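Local coordinates for OsmC family protein (Rhodothermus marinus, PDB 5CML) that probably hydrolyses carboxyl esters with the alpha/beta-hydrolase domain present here, which the full-length protein joins to an OsmC domain, at residues P137-H142 / I205-C210; K4-E9 / C92-A97; T83-L88 / E174-V179; Q201-E206 / A227-S232. All coordinates share one frame; numbering follows the deposited sequence.

In the fold
Contact 4 (Q201-E206 with A227-S232) holds H229, part of a probable S109-H229-D200 catalytic triad, and the other three contacts spread from it across the alpha/beta-hydrolase fold. Contact 1 (P137-H142 with I205-C210) is its neighbour: their centres lie about 11 Å apart and both include I205 and E206. Contact 3 (T83-L88 with E174-V179) packs against contact 1 through L176 and V140, the two centres being about 17 Å apart. Helix 85-98 then runs from contact 3 to contact 2 (K4-E9 with C92-A97), the two joined by a salt bridge between R93 and E86. Contact 2 is the remote one, its centre about 30 Å from that of contact 4, on the opposite side of the chain's centre.

Contact 1: P137-H142 / I205-C210; sequences PAHVRH and IENAAC
Two helices of the alpha/beta-hydrolase domain meet here through H139 on helix 137-141 and N207 and E206 on helix 206-214, near the disulfide that joins C135 to C210. The carboxamide of N207 stands on one face of the H139 imidazole, its plane at 85° to the ring. OD1 of N207 lies 3.2 Å from CG of H139, while ND2 of N207 is 3.4 Å from CD2 of the same ring. Both polar ends of this buried amide are engaged elsewhere: OD1 accepts from the backbone N of C135 and ND2 donates to the backbone O of G204, so the group is fixed in its rotation. With CG anti to its carbonyl carbon (chi1 -76°), H139 reaches across to the amide. Its ND1 bonds to OD1 of D136, and its NE2 comes 3.6 Å from OE2 of E206, too far to count as a bond. Shortening H139 to an alanine is likely to uncover this side of the N207 amide and cost D136 its ring partner. With one carboxylate bonded at ND1 and a second close to NE2, the surroundings may favour a protonated imidazole.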
loop_
_atom_site.group_PDB
_atom_site.type_symbol
_atom_site.label_atom_id
_atom_site.label_comp_id
_atom_site.label_asym_id
_atom_site.label_seq_id
_atom_site.Cartn_x
_atom_site.Cartn_y
_atom_site.Cartn_z
ATOM N N PRO A 137 -12.856 2.801 9.965
ATOM C CA PRO A 137 -13.856 1.956 9.311
ATOM C C PRO A 137 -15.012 2.708 8.655
ATOM O O PRO A 137 -15.516 2.250 7.646
ATOM C CB PRO A 137 -14.359 1.076 10.472
ATOM C CG PRO A 137 -13.149 0.918 11.322
ATOM C CD PRO A 137 -12.489 2.270 11.293
ATOM N N ALA A 138 -15.434 3.842 9.193
ATOM C CA ALA A 138 -16.529 4.547 8.557
ATOM C C ALA A 138 -16.167 4.935 7.122
ATOM O O ALA A 138 -16.986 4.817 6.203
ATOM C CB ALA A 138 -16.927 5.777 9.380
ATOM N N HIS A 139 -14.928 5.360 6.913
ATOM C CA HIS A 139 -14.523 5.799 5.586
ATOM C C HIS A 139 -14.229 4.597 4.676
ATOM O O HIS A 139 -14.380 4.689 3.462
ATOM C CB HIS A 139 -13.336 6.757 5.698
ATOM C CG HIS A 139 -13.735 8.123 6.165
ATOM N ND1 HIS A 139 -13.711 8.496 7.491
ATOM C CD2 HIS A 139 -14.195 9.198 5.481
ATOM C CE1 HIS A 139 -14.140 9.744 7.603
ATOM N NE2 HIS A 139 -14.444 10.191 6.399
ATOM N N VAL A 140 -13.864 3.461 5.249
ATOM C CA VAL A 140 -13.800 2.236 4.462
ATOM C C VAL A 140 -15.208 1.760 4.070
ATOM O O VAL A 140 -15.419 1.351 2.929
ATOM C CB VAL A 140 -13.046 1.114 5.225
ATOM C CG1 VAL A 140 -13.056 -0.191 4.429
ATOM C CG2 VAL A 140 -11.610 1.549 5.480
ATOM N N ARG A 141 -16.164 1.798 5.000
ATOM C CA ARG A 141 -17.535 1.386 4.688
ATOM C C ARG A 141 -18.136 2.146 3.518
ATOM O O ARG A 141 -18.942 1.599 2.763
ATOM C CB ARG A 141 -18.441 1.535 5.909
ATOM C CG ARG A 141 -18.240 0.428 6.909
ATOM C CD ARG A 141 -19.357 0.377 7.931
ATOM N NE ARG A 141 -19.381 1.550 8.799
ATOM C CZ ARG A 141 -18.672 1.665 9.920
ATOM N NH1 ARG A 141 -17.834 0.685 10.296
ATOM N NH2 ARG A 141 -18.783 2.764 10.651
ATOM N N HIS A 142 -17.741 3.403 3.364
ATOM C CA HIS A 142 -18.187 4.209 2.233
ATOM C C HIS A 142 -17.866 3.531 0.894
ATOM O O HIS A 142 -18.574 3.724 -0.098
ATOM C CB HIS A 142 -17.533 5.588 2.303
ATOM C CG HIS A 142 -18.005 6.529 1.243
ATOM N ND1 HIS A 142 -17.214 6.914 0.180
ATOM C CD2 HIS A 142 -19.189 7.160 1.080
ATOM C CE1 HIS A 142 -17.895 7.740 -0.594
ATOM N NE2 HIS A 142 -19.095 7.909 -0.068
ATOM N N ILE A 205 -9.753 14.058 1.964
ATOM C CA ILE A 205 -8.521 14.551 2.538
ATOM C C ILE A 205 -8.555 14.572 4.080
ATOM O O ILE A 205 -7.505 14.475 4.713
ATOM C CB ILE A 205 -8.209 15.971 1.960
ATOM C CG1 ILE A 205 -6.919 16.530 2.516
ATOM C CG2 ILE A 205 -9.348 16.935 2.251
ATOM C CD1 ILE A 205 -5.739 15.965 1.876
ATOM N N GLU A 206 -9.742 14.664 4.684
ATOM C CA GLU A 206 -9.828 14.631 6.140
ATOM C C GLU A 206 -9.209 13.341 6.719
ATOM O O GLU A 206 -8.756 13.337 7.861
ATOM C CB GLU A 206 -11.282 14.783 6.625
ATOM C CG GLU A 206 -12.215 13.666 6.197
ATOM C CD GLU A 206 -12.878 13.913 4.849
ATOM O OE1 GLU A 206 -12.330 14.673 4.002
ATOM O OE2 GLU A 206 -13.981 13.350 4.653
ATOM N N ASN A 207 -9.136 12.275 5.912
ATOM C CA ASN A 207 -8.541 11.013 6.363
ATOM C C ASN A 207 -7.052 11.177 6.610
ATOM O O ASN A 207 -6.515 10.604 7.553
ATOM C CB ASN A 207 -8.773 9.882 5.337
ATOM C CG ASN A 207 -10.199 9.391 5.326
ATOM O OD1 ASN A 207 -10.533 8.451 6.036
ATOM N ND2 ASN A 207 -11.045 10.015 4.516
ATOM N N ALA A 208 -6.386 12.002 5.799
ATOM C CA ALA A 208 -4.967 12.234 6.008
ATOM C C ALA A 208 -4.748 13.040 7.296
ATOM O O ALA A 208 -3.796 12.799 8.020
ATOM C CB ALA A 208 -4.343 12.950 4.787
ATOM N N ALA A 209 -5.630 13.998 7.589
ATOM C CA ALA A 209 -5.487 14.784 8.814
ATOM C C ALA A 209 -5.688 13.894 10.037
ATOM O O ALA A 209 -4.991 14.018 11.040
ATOM C CB ALA A 209 -6.480 15.927 8.827
ATOM N N CYS A 210 -6.635 12.973 9.933
ATOM C CA CYS A 210 -6.934 12.022 10.980
ATOM C C CYS A 210 -5.723 11.139 11.279
ATOM O O CYS A 210 -5.337 10.939 12.426
ATOM C CB CYS A 210 -8.132 11.186 10.532
ATOM S SG CYS A 210 -8.621 9.886 11.607
#

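Contact 2: K4-E9 / C92-A97; sequences KTVTFE and CRFLSA
V6 begins the contact on strand 2-9, its CB 3.7 Å from CZ at the far end of the F94 ring. Its CG2 methyl lies alongside, 3.9 Å from CE2 of F94, and L62 of strand 59-65 also touches both side chains. At T7 the side chain turns away from the helix, and it is the carbonyl O that approaches CE1 of F94. F8 faces the helix again and meets the root of the same ring: CB of F8 sits 3.6 Å from CD1 of F94, and CD1 of F8 lies over one face of F94, near the rim. The two rings are near parallel, 26° between planes, yet slid so far apart that their centroids are 5.2 Å from each other and overlap is slight. F94 has CG anti to the backbone N (chi1 163°), which carries its ring out against V6 at the tip and F8 nearer the root. E9 ends the walk through its carbonyl O, which accepts a hydrogen bond from a water that accepts from NH2 of R93. The axes of 4-9 and 92-97 approach to 8.9 Å at 112°: helix 85-98 lies across the N-terminal edge strand of the central sheet, in the layered build of alpha/beta hydrolases.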
loop_
_atom_site.group_PDB
_atom_site.type_symbol
_atom_site.label_atom_id
_atom_site.label_comp_id
_atom_site.label_asym_id
_atom_site.label_seq_id
_atom_site.Cartn_x
_atom_site.Cartn_y
_atom_site.Cartn_z
ATOM N N LYS A 4 10.345 -8.486 -12.951
ATOM C CA LYS A 4 10.139 -9.931 -12.886
ATOM C C LYS A 4 8.785 -10.300 -12.296
ATOM O O LYS A 4 8.314 -9.659 -11.381
ATOM C CB LYS A 4 11.221 -10.612 -12.041
ATOM C CG LYS A 4 12.630 -10.423 -12.548
ATOM C CD LYS A 4 13.603 -11.302 -11.767
ATOM C CE LYS A 4 14.994 -11.225 -12.347
ATOM N NZ LYS A 4 15.920 -12.072 -11.567
ATOM N N THR A 5 8.196 -11.381 -12.798
ATOM C CA THR A 5 7.016 -11.964 -12.182
ATOM C C THR A 5 7.475 -12.944 -11.112
ATOM O O THR A 5 8.415 -13.699 -11.329
ATOM C CB THR A 5 6.130 -12.664 -13.210
ATOM O OG1 THR A 5 5.635 -11.693 -14.135
ATOM C CG2 THR A 5 4.951 -13.345 -12.538
ATOM N N VAL A 6 6.839 -12.874 -9.940
ATOM C CA VAL A 6 7.136 -13.771 -8.847
ATOM C C VAL A 6 5.867 -14.420 -8.366
ATOM O O VAL A 6 4.769 -13.904 -8.556
ATOM C CB VAL A 6 7.826 -13.070 -7.654
ATOM C CG1 VAL A 6 9.096 -12.371 -8.112
ATOM C CG2 VAL A 6 6.884 -12.120 -6.932
ATOM N N THR A 7 6.039 -15.566 -7.737
ATOM C CA THR A 7 4.935 -16.290 -7.140
ATOM C C THR A 7 5.333 -16.739 -5.742
ATOM O O THR A 7 6.490 -17.030 -5.474
ATOM C CB THR A 7 4.523 -17.498 -8.004
ATOM O OG1 THR A 7 4.212 -17.051 -9.329
ATOM C CG2 THR A 7 3.311 -18.119 -7.453
ATOM N N PHE A 8 4.363 -16.764 -4.843
ATOM C CA PHE A 8 4.590 -17.245 -3.494
ATOM C C PHE A 8 3.281 -17.692 -2.905
ATOM O O PHE A 8 2.219 -17.407 -3.454
ATOM C CB PHE A 8 5.223 -16.179 -2.601
ATOM C CG PHE A 8 4.456 -14.883 -2.563
ATOM C CD1 PHE A 8 4.668 -13.910 -3.516
ATOM C CD2 PHE A 8 3.497 -14.660 -1.577
ATOM C CE1 PHE A 8 3.958 -12.722 -3.486
ATOM C CE2 PHE A 8 2.783 -13.488 -1.543
ATOM C CZ PHE A 8 3.015 -12.506 -2.507
ATOM N N GLU A 9 3.365 -18.395 -1.784
ATOM C CA GLU A 9 2.181 -18.957 -1.146
ATOM C C GLU A 9 1.846 -18.262 0.158
ATOM O O GLU A 9 2.731 -17.741 0.827
ATOM C CB GLU A 9 2.378 -20.445 -0.887
ATOM C CG GLU A 9 2.352 -21.281 -2.142
ATOM C CD GLU A 9 2.409 -22.768 -1.850
ATOM O OE1 GLU A 9 2.190 -23.163 -0.680
ATOM O OE2 GLU A 9 2.678 -23.538 -2.795
ATOM N N CYS A 92 5.497 -10.261 2.640
ATOM C CA CYS A 92 6.630 -9.850 3.457
ATOM C C CYS A 92 7.545 -11.046 3.755
ATOM O O CYS A 92 8.774 -10.924 3.692
ATOM C CB CYS A 92 6.164 -9.216 4.753
ATOM S SG CYS A 92 5.439 -7.562 4.576
ATOM N N ARG A 93 6.947 -12.197 4.058
ATOM C CA ARG A 93 7.724 -13.422 4.308
ATOM C C ARG A 93 8.499 -13.850 3.061
ATOM O O ARG A 93 9.631 -14.324 3.161
ATOM C CB ARG A 93 6.814 -14.561 4.794
ATOM C CG ARG A 93 6.280 -14.296 6.216
ATOM C CD ARG A 93 5.732 -15.551 6.869
ATOM N NE ARG A 93 4.687 -16.151 6.058
ATOM C CZ ARG A 93 3.397 -15.845 6.131
ATOM N NH1 ARG A 93 2.946 -14.931 6.996
ATOM N NH2 ARG A 93 2.545 -16.468 5.334
ATOM N N PHE A 94 7.893 -13.672 1.892
ATOM C CA PHE A 94 8.542 -14.013 0.630
ATOM C C PHE A 94 9.802 -13.168 0.468
ATOM O O PHE A 94 10.870 -13.687 0.147
ATOM C CB PHE A 94 7.576 -13.797 -0.537
ATOM C CG PHE A 94 8.242 -13.734 -1.884
ATOM C CD1 PHE A 94 8.604 -14.890 -2.544
ATOM C CD2 PHE A 94 8.497 -12.518 -2.496
ATOM C CE1 PHE A 94 9.208 -14.834 -3.781
ATOM C CE2 PHE A 94 9.102 -12.472 -3.740
ATOM C CZ PHE A 94 9.457 -13.628 -4.375
ATOM N N LEU A 95 9.687 -11.865 0.738
ATOM C CA LEU A 95 10.854 -10.985 0.618
ATOM C C LEU A 95 11.935 -11.344 1.639
ATOM O O LEU A 95 13.143 -11.366 1.307
ATOM C CB LEU A 95 10.431 -9.518 0.769
ATOM C CG LEU A 95 9.723 -8.905 -0.435
ATOM C CD1 LEU A 95 9.233 -7.525 -0.035
ATOM C CD2 LEU A 95 10.654 -8.814 -1.689
ATOM N N SER A 96 11.506 -11.646 2.866
ATOM C CA SER A 96 12.443 -12.028 3.915
ATOM C C SER A 96 13.228 -13.273 3.541
ATOM O O SER A 96 14.427 -13.354 3.800
ATOM C CB SER A 96 11.707 -12.265 5.245
ATOM O OG SER A 96 11.233 -11.050 5.761
ATOM N N ALA A 97 12.563 -14.223 2.893
ATOM C CA ALA A 97 13.200 -15.494 2.550
ATOM C C ALA A 97 14.053 -15.387 1.290
ATOM O O ALA A 97 15.215 -15.812 1.276
ATOM C CB ALA A 97 12.146 -16.559 2.371
HETATM O O HOH W 1 3.439 -18.555 3.630
#

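Contact 3: T83-L88 / E174-V179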
loop_
_atom_site.group_PDB
_atom_site.type_symbol
_atom_site.label_atom_id
_atom_site.label_comp_id
_atom_site.label_asym_id
_atom_site.label_seq_id
_atom_site.Cartn_x
_atom_site.Cartn_y
_atom_site.Cartn_z
ATOM N N THR A 83 -8.375 -10.468 -1.148
ATOM C CA THR A 83 -7.245 -10.212 -0.276
ATOM C C THR A 83 -7.587 -10.069 1.205
ATOM O O THR A 83 -8.718 -9.723 1.586
ATOM C CB THR A 83 -6.514 -8.948 -0.705
ATOM O OG1 THR A 83 -5.182 -8.973 -0.179
ATOM C CG2 THR A 83 -7.243 -7.707 -0.204
ATOM N N ASN A 84 -6.576 -10.338 2.029
ATOM C CA ASN A 84 -6.649 -10.082 3.457
ATOM C C ASN A 84 -5.262 -9.748 4.009
ATOM O O ASN A 84 -4.290 -9.646 3.258
ATOM C CB ASN A 84 -7.257 -11.279 4.182
ATOM C CG ASN A 84 -6.533 -12.583 3.896
ATOM O OD1 ASN A 84 -5.426 -12.597 3.369
ATOM N ND2 ASN A 84 -7.165 -13.696 4.270
ATOM N N PHE A 85 -5.176 -9.572 5.319
ATOM C CA PHE A 85 -3.912 -9.250 5.966
ATOM C C PHE A 85 -2.864 -10.344 5.814
ATOM O O PHE A 85 -1.674 -10.041 5.641
ATOM C CB PHE A 85 -4.143 -8.969 7.447
ATOM C CG PHE A 85 -4.698 -7.613 7.702
ATOM C CD1 PHE A 85 -3.944 -6.493 7.422
ATOM C CD2 PHE A 85 -5.973 -7.451 8.180
ATOM C CE1 PHE A 85 -4.448 -5.232 7.643
ATOM C CE2 PHE A 85 -6.487 -6.178 8.416
ATOM C CZ PHE A 85 -5.721 -5.072 8.138
ATOM N N GLU A 86 -3.296 -11.605 5.866
ATOM C CA GLU A 86 -2.368 -12.719 5.702
ATOM C C GLU A 86 -1.664 -12.703 4.344
ATOM O O GLU A 86 -0.503 -13.056 4.258
ATOM C CB GLU A 86 -3.088 -14.057 5.885
ATOM C CG GLU A 86 -2.319 -15.290 5.335
ATOM C CD GLU A 86 -0.811 -15.366 5.698
ATOM O OE1 GLU A 86 -0.334 -14.721 6.665
ATOM O OE2 GLU A 86 -0.089 -16.080 4.976
ATOM N N ASP A 87 -2.351 -12.297 3.284
ATOM C CA ASP A 87 -1.683 -12.205 1.987
ATOM C C ASP A 87 -0.570 -11.171 2.010
ATOM O O ASP A 87 0.471 -11.381 1.406
ATOM C CB ASP A 87 -2.685 -11.883 0.882
ATOM C CG ASP A 87 -3.659 -13.010 0.650
ATOM O OD1 ASP A 87 -3.357 -14.152 1.058
ATOM O OD2 ASP A 87 -4.732 -12.756 0.071
ATOM N N LEU A 88 -0.780 -10.046 2.687
ATOM C CA LEU A 88 0.281 -9.046 2.817
ATOM C C LEU A 88 1.438 -9.601 3.648
ATOM O O LEU A 88 2.605 -9.433 3.292
ATOM C CB LEU A 88 -0.254 -7.771 3.460
ATOM C CG LEU A 88 -0.046 -6.489 2.684
ATOM C CD1 LEU A 88 -0.572 -6.598 1.239
ATOM C CD2 LEU A 88 -0.723 -5.363 3.452
ATOM N N GLU A 174 -13.306 -6.417 9.268
ATOM C CA GLU A 174 -13.459 -6.899 10.639
ATOM C C GLU A 174 -12.167 -6.806 11.438
ATOM O O GLU A 174 -12.165 -6.337 12.582
ATOM C CB GLU A 174 -13.961 -8.341 10.656
ATOM C CG GLU A 174 -15.367 -8.469 10.156
ATOM C CD GLU A 174 -15.915 -9.881 10.282
ATOM O OE1 GLU A 174 -15.272 -10.730 10.936
ATOM O OE2 GLU A 174 -16.995 -10.137 9.717
ATOM N N GLU A 175 -11.075 -7.270 10.837
ATOM C CA GLU A 175 -9.794 -7.251 11.503
ATOM C C GLU A 175 -9.259 -5.840 11.673
ATOM O O GLU A 175 -8.659 -5.528 12.688
ATOM C CB GLU A 175 -8.801 -8.120 10.717
ATOM C CG GLU A 175 -7.452 -8.320 11.379
ATOM C CD GLU A 175 -6.619 -9.407 10.703
ATOM O OE1 GLU A 175 -7.105 -10.027 9.718
ATOM O OE2 GLU A 175 -5.471 -9.650 11.164
ATOM N N LEU A 176 -9.459 -4.995 10.670
ATOM C CA LEU A 176 -9.028 -3.607 10.730
ATOM C C LEU A 176 -9.736 -2.866 11.857
ATOM O O LEU A 176 -9.125 -2.135 12.640
ATOM C CB LEU A 176 -9.313 -2.933 9.389
ATOM C CG LEU A 176 -8.811 -1.514 9.218
ATOM C CD1 LEU A 176 -7.292 -1.530 9.212
ATOM C CD2 LEU A 176 -9.353 -0.903 7.918
ATOM N N GLU A 177 -11.038 -3.102 11.963
ATOM C CA GLU A 177 -11.846 -2.493 12.995
ATOM C C GLU A 177 -11.408 -3.001 14.378
ATOM O O GLU A 177 -11.302 -2.225 15.333
ATOM C CB GLU A 177 -13.308 -2.784 12.684
ATOM C CG GLU A 177 -14.291 -2.293 13.671
ATOM C CD GLU A 177 -15.723 -2.416 13.151
ATOM O OE1 GLU A 177 -15.966 -2.097 11.957
ATOM O OE2 GLU A 177 -16.600 -2.851 13.936
ATOM N N ARG A 178 -11.078 -4.289 14.475
ATOM C CA ARG A 178 -10.650 -4.844 15.765
ATOM C C ARG A 178 -9.268 -4.311 16.193
ATOM O O ARG A 178 -9.093 -3.980 17.357
ATOM C CB ARG A 178 -10.644 -6.384 15.719
ATOM C CG ARG A 178 -10.203 -7.076 17.033
ATOM C CD ARG A 178 -11.020 -6.604 18.269
ATOM N NE ARG A 178 -12.456 -6.777 18.100
ATOM C CZ ARG A 178 -13.173 -7.819 18.524
ATOM N NH1 ARG A 178 -12.596 -8.837 19.162
ATOM N NH2 ARG A 178 -14.496 -7.832 18.315
ATOM N N VAL A 179 -8.287 -4.223 15.281
ATOM C CA VAL A 179 -6.947 -3.774 15.706
ATOM C C VAL A 179 -6.916 -2.277 15.980
ATOM O O VAL A 179 -6.123 -1.816 16.811
ATOM C CB VAL A 179 -5.820 -4.108 14.675
ATOM C CG1 VAL A 179 -5.742 -5.588 14.429
ATOM C CG2 VAL A 179 -5.985 -3.350 13.366
HETATM O O HOH W 2 -7.555 -9.948 7.071
#
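The F85 ring is approached by 174-179 at its edge: OE1 of E175 and the backbone N of L176 both lie near the ring plane, with OE1 3.2 Å from CD2 of F85. The contact joins the start of helix 85-98 to helix 170-179, which belongs to the insertion between strands 127-131 and 192-196, the place where alpha/beta hydrolases commonly carry a lid. The E175 carboxylate plane is turned 63° from the ring; its negative charge near the rim probably suits the slightly positive ring hydrogens. F85 also meets the ring of F172 and the side chains of A117 and V118 on helix 110-118. E175 spans the gap with CG anti to its backbone N (chi1 -174°) and an extended chain, its CG resting 3.6 Å from CD2 of F85. Each carboxylate oxygen has a partner: a water donates to OE1 of E175 at 2.7 Å and accepts from the backbone N of F85, while OE2 forms a salt bridge with R89. Were E175 a glutamine, R89 would probably lose its charged mate. L176 adds an apolar touch, CD1 against CZ of F85 at 4.0 Å. N84 is the N-cap of helix 85-98: its OD1 accepts from the backbone N of D87 at 3.1 Å, with an N-H...O angle of 151°.

Contact 4: Q201-E206 / A227-S232; sequences QIVGIE and ADHLLS
Two irregular loops bring I202 and H229 together, their CA atoms 6.3 Å apart, with H229 in the type I turn from D228 to L231 and one water accepting from the backbone N of both Q201 and H229. I202 lies over one face of the H229 imidazole: its CB is 3.9 Å from the ring centroid and 23° off the normal, a CH-pi contact. The CG1 branch of I202 reaches back to CB of H229 at 3.7 Å, while CG2 lies by CD2 of the ring. V203 meets the CE1 end of the imidazole obliquely, its CG2 methyl 3.5 Å from CE1 of H229. The ring of H229, its CG anti to the backbone N (chi1 -173°), is bonded through ND1 to OD2 of D200 and through NE2 to OG of S109, a geometry consistent with the Ser-His-Asp triad of alpha/beta hydrolases. The other oxygen of D200 accepts from the backbone N of I202 and of V203, so the loop that packs on the histidine also positions its acid. Just beyond the turn, S232 is tied back to D228 by two bonds: OD1 of D228 takes the backbone N of S232 through its syn lone pair at 2.9 Å and 170°, and OG of S232 donates to OD2 of D228 at 2.8 Å.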
loop_
_atom_site.group_PDB
_atom_site.type_symbol
_atom_site.label_atom_id
_atom_site.label_comp_id
_atom_site.label_asym_id
_atom_site.label_seq_id
_atom_site.Cartn_x
_atom_site.Cartn_y
_atom_site.Cartn_z
ATOM N N GLN A 201 -11.940 12.333 -4.431
ATOM C CA GLN A 201 -13.397 12.163 -4.369
ATOM C C GLN A 201 -13.835 10.845 -3.735
ATOM O O GLN A 201 -15.038 10.628 -3.497
ATOM C CB GLN A 201 -13.989 12.248 -5.774
ATOM C CG GLN A 201 -13.878 13.619 -6.409
ATOM C CD GLN A 201 -14.255 13.596 -7.876
ATOM O OE1 GLN A 201 -13.410 13.786 -8.752
ATOM N NE2 GLN A 201 -15.523 13.352 -8.153
ATOM N N ILE A 202 -12.866 9.971 -3.479
ATOM C CA ILE A 202 -13.135 8.601 -3.054
ATOM C C ILE A 202 -12.845 8.463 -1.574
ATOM O O ILE A 202 -13.648 7.939 -0.817
ATOM C CB ILE A 202 -12.267 7.603 -3.855
ATOM C CG1 ILE A 202 -12.508 7.785 -5.357
ATOM C CG2 ILE A 202 -12.542 6.160 -3.442
ATOM C CD1 ILE A 202 -13.931 7.506 -5.833
ATOM N N VAL A 203 -11.652 8.896 -1.186
ATOM C CA VAL A 203 -11.237 8.959 0.207
ATOM C C VAL A 203 -10.886 10.410 0.499
ATOM O O VAL A 203 -9.889 10.939 -0.009
ATOM C CB VAL A 203 -10.025 8.049 0.500
ATOM C CG1 VAL A 203 -9.585 8.209 1.935
ATOM C CG2 VAL A 203 -10.353 6.576 0.176
ATOM N N GLY A 204 -11.730 11.080 1.273
ATOM C CA GLY A 204 -11.534 12.497 1.506
ATOM C C GLY A 204 -10.240 12.847 2.229
ATOM O O GLY A 204 -9.718 12.081 3.040
ATOM N N ILE A 205 -9.753 14.058 1.964
ATOM C CA ILE A 205 -8.521 14.551 2.538
ATOM C C ILE A 205 -8.555 14.572 4.080
ATOM O O ILE A 205 -7.505 14.475 4.713
ATOM C CB ILE A 205 -8.209 15.971 1.960
ATOM C CG1 ILE A 205 -6.919 16.530 2.516
ATOM C CG2 ILE A 205 -9.348 16.935 2.251
ATOM C CD1 ILE A 205 -5.739 15.965 1.876
ATOM N N GLU A 206 -9.742 14.664 4.684
ATOM C CA GLU A 206 -9.828 14.631 6.140
ATOM C C GLU A 206 -9.209 13.341 6.719
ATOM O O GLU A 206 -8.756 13.337 7.861
ATOM C CB GLU A 206 -11.282 14.783 6.625
ATOM C CG GLU A 206 -12.215 13.666 6.197
ATOM C CD GLU A 206 -12.878 13.913 4.849
ATOM O OE1 GLU A 206 -12.330 14.673 4.002
ATOM O OE2 GLU A 206 -13.981 13.350 4.653
ATOM N N ALA A 227 -4.664 15.899 -8.004
ATOM C CA ALA A 227 -4.670 14.494 -8.381
ATOM C C ALA A 227 -5.976 13.807 -7.980
ATOM O O ALA A 227 -6.669 14.229 -7.035
ATOM C CB ALA A 227 -3.499 13.782 -7.747
ATOM N N ASP A 228 -6.321 12.751 -8.712
ATOM C CA ASP A 228 -7.433 11.923 -8.296
ATOM C C ASP A 228 -6.927 10.714 -7.512
ATOM O O ASP A 228 -5.726 10.512 -7.349
ATOM C CB ASP A 228 -8.293 11.510 -9.493
ATOM C CG ASP A 228 -7.538 10.743 -10.557
ATOM O OD1 ASP A 228 -6.383 10.367 -10.348
ATOM O OD2 ASP A 228 -8.130 10.530 -11.639
ATOM N N HIS A 229 -7.865 9.985 -6.940
ATOM C CA HIS A 229 -7.553 8.881 -6.039
ATOM C C HIS A 229 -6.637 7.832 -6.669
ATOM O O HIS A 229 -5.762 7.268 -6.002
ATOM C CB HIS A 229 -8.865 8.246 -5.582
ATOM C CG HIS A 229 -8.698 7.202 -4.525
ATOM N ND1 HIS A 229 -8.238 7.492 -3.262
ATOM C CD2 HIS A 229 -8.907 5.861 -4.554
ATOM C CE1 HIS A 229 -8.171 6.375 -2.555
ATOM N NE2 HIS A 229 -8.584 5.372 -3.311
ATOM N N LEU A 230 -6.836 7.576 -7.953
ATOM C CA LEU A 230 -6.077 6.543 -8.662
ATOM C C LEU A 230 -4.868 7.080 -9.464
ATOM O O LEU A 230 -4.239 6.336 -10.213
ATOM C CB LEU A 230 -7.031 5.788 -9.581
ATOM C CG LEU A 230 -8.170 5.067 -8.862
ATOM C CD1 LEU A 230 -9.088 4.388 -9.863
ATOM C CD2 LEU A 230 -7.643 4.070 -7.841
ATOM N N LEU A 231 -4.535 8.354 -9.270
ATOM C CA LEU A 231 -3.380 8.992 -9.920
ATOM C C LEU A 231 -3.361 8.770 -11.431
ATOM O O LEU A 231 -2.382 8.277 -11.999
ATOM C CB LEU A 231 -2.078 8.499 -9.298
ATOM C CG LEU A 231 -1.936 8.750 -7.790
ATOM C CD1 LEU A 231 -0.588 8.223 -7.305
ATOM C CD2 LEU A 231 -2.068 10.212 -7.444
ATOM N N SER A 232 -4.437 9.192 -12.080
ATOM C CA SER A 232 -4.573 9.018 -13.517
ATOM C C SER A 232 -3.656 9.948 -14.322
ATOM O O SER A 232 -3.454 9.726 -15.517
ATOM C CB SER A 232 -6.030 9.231 -13.938
ATOM O OG SER A 232 -6.408 10.577 -13.796
HETATM O O HOH W 3 -10.681 11.195 -6.993
#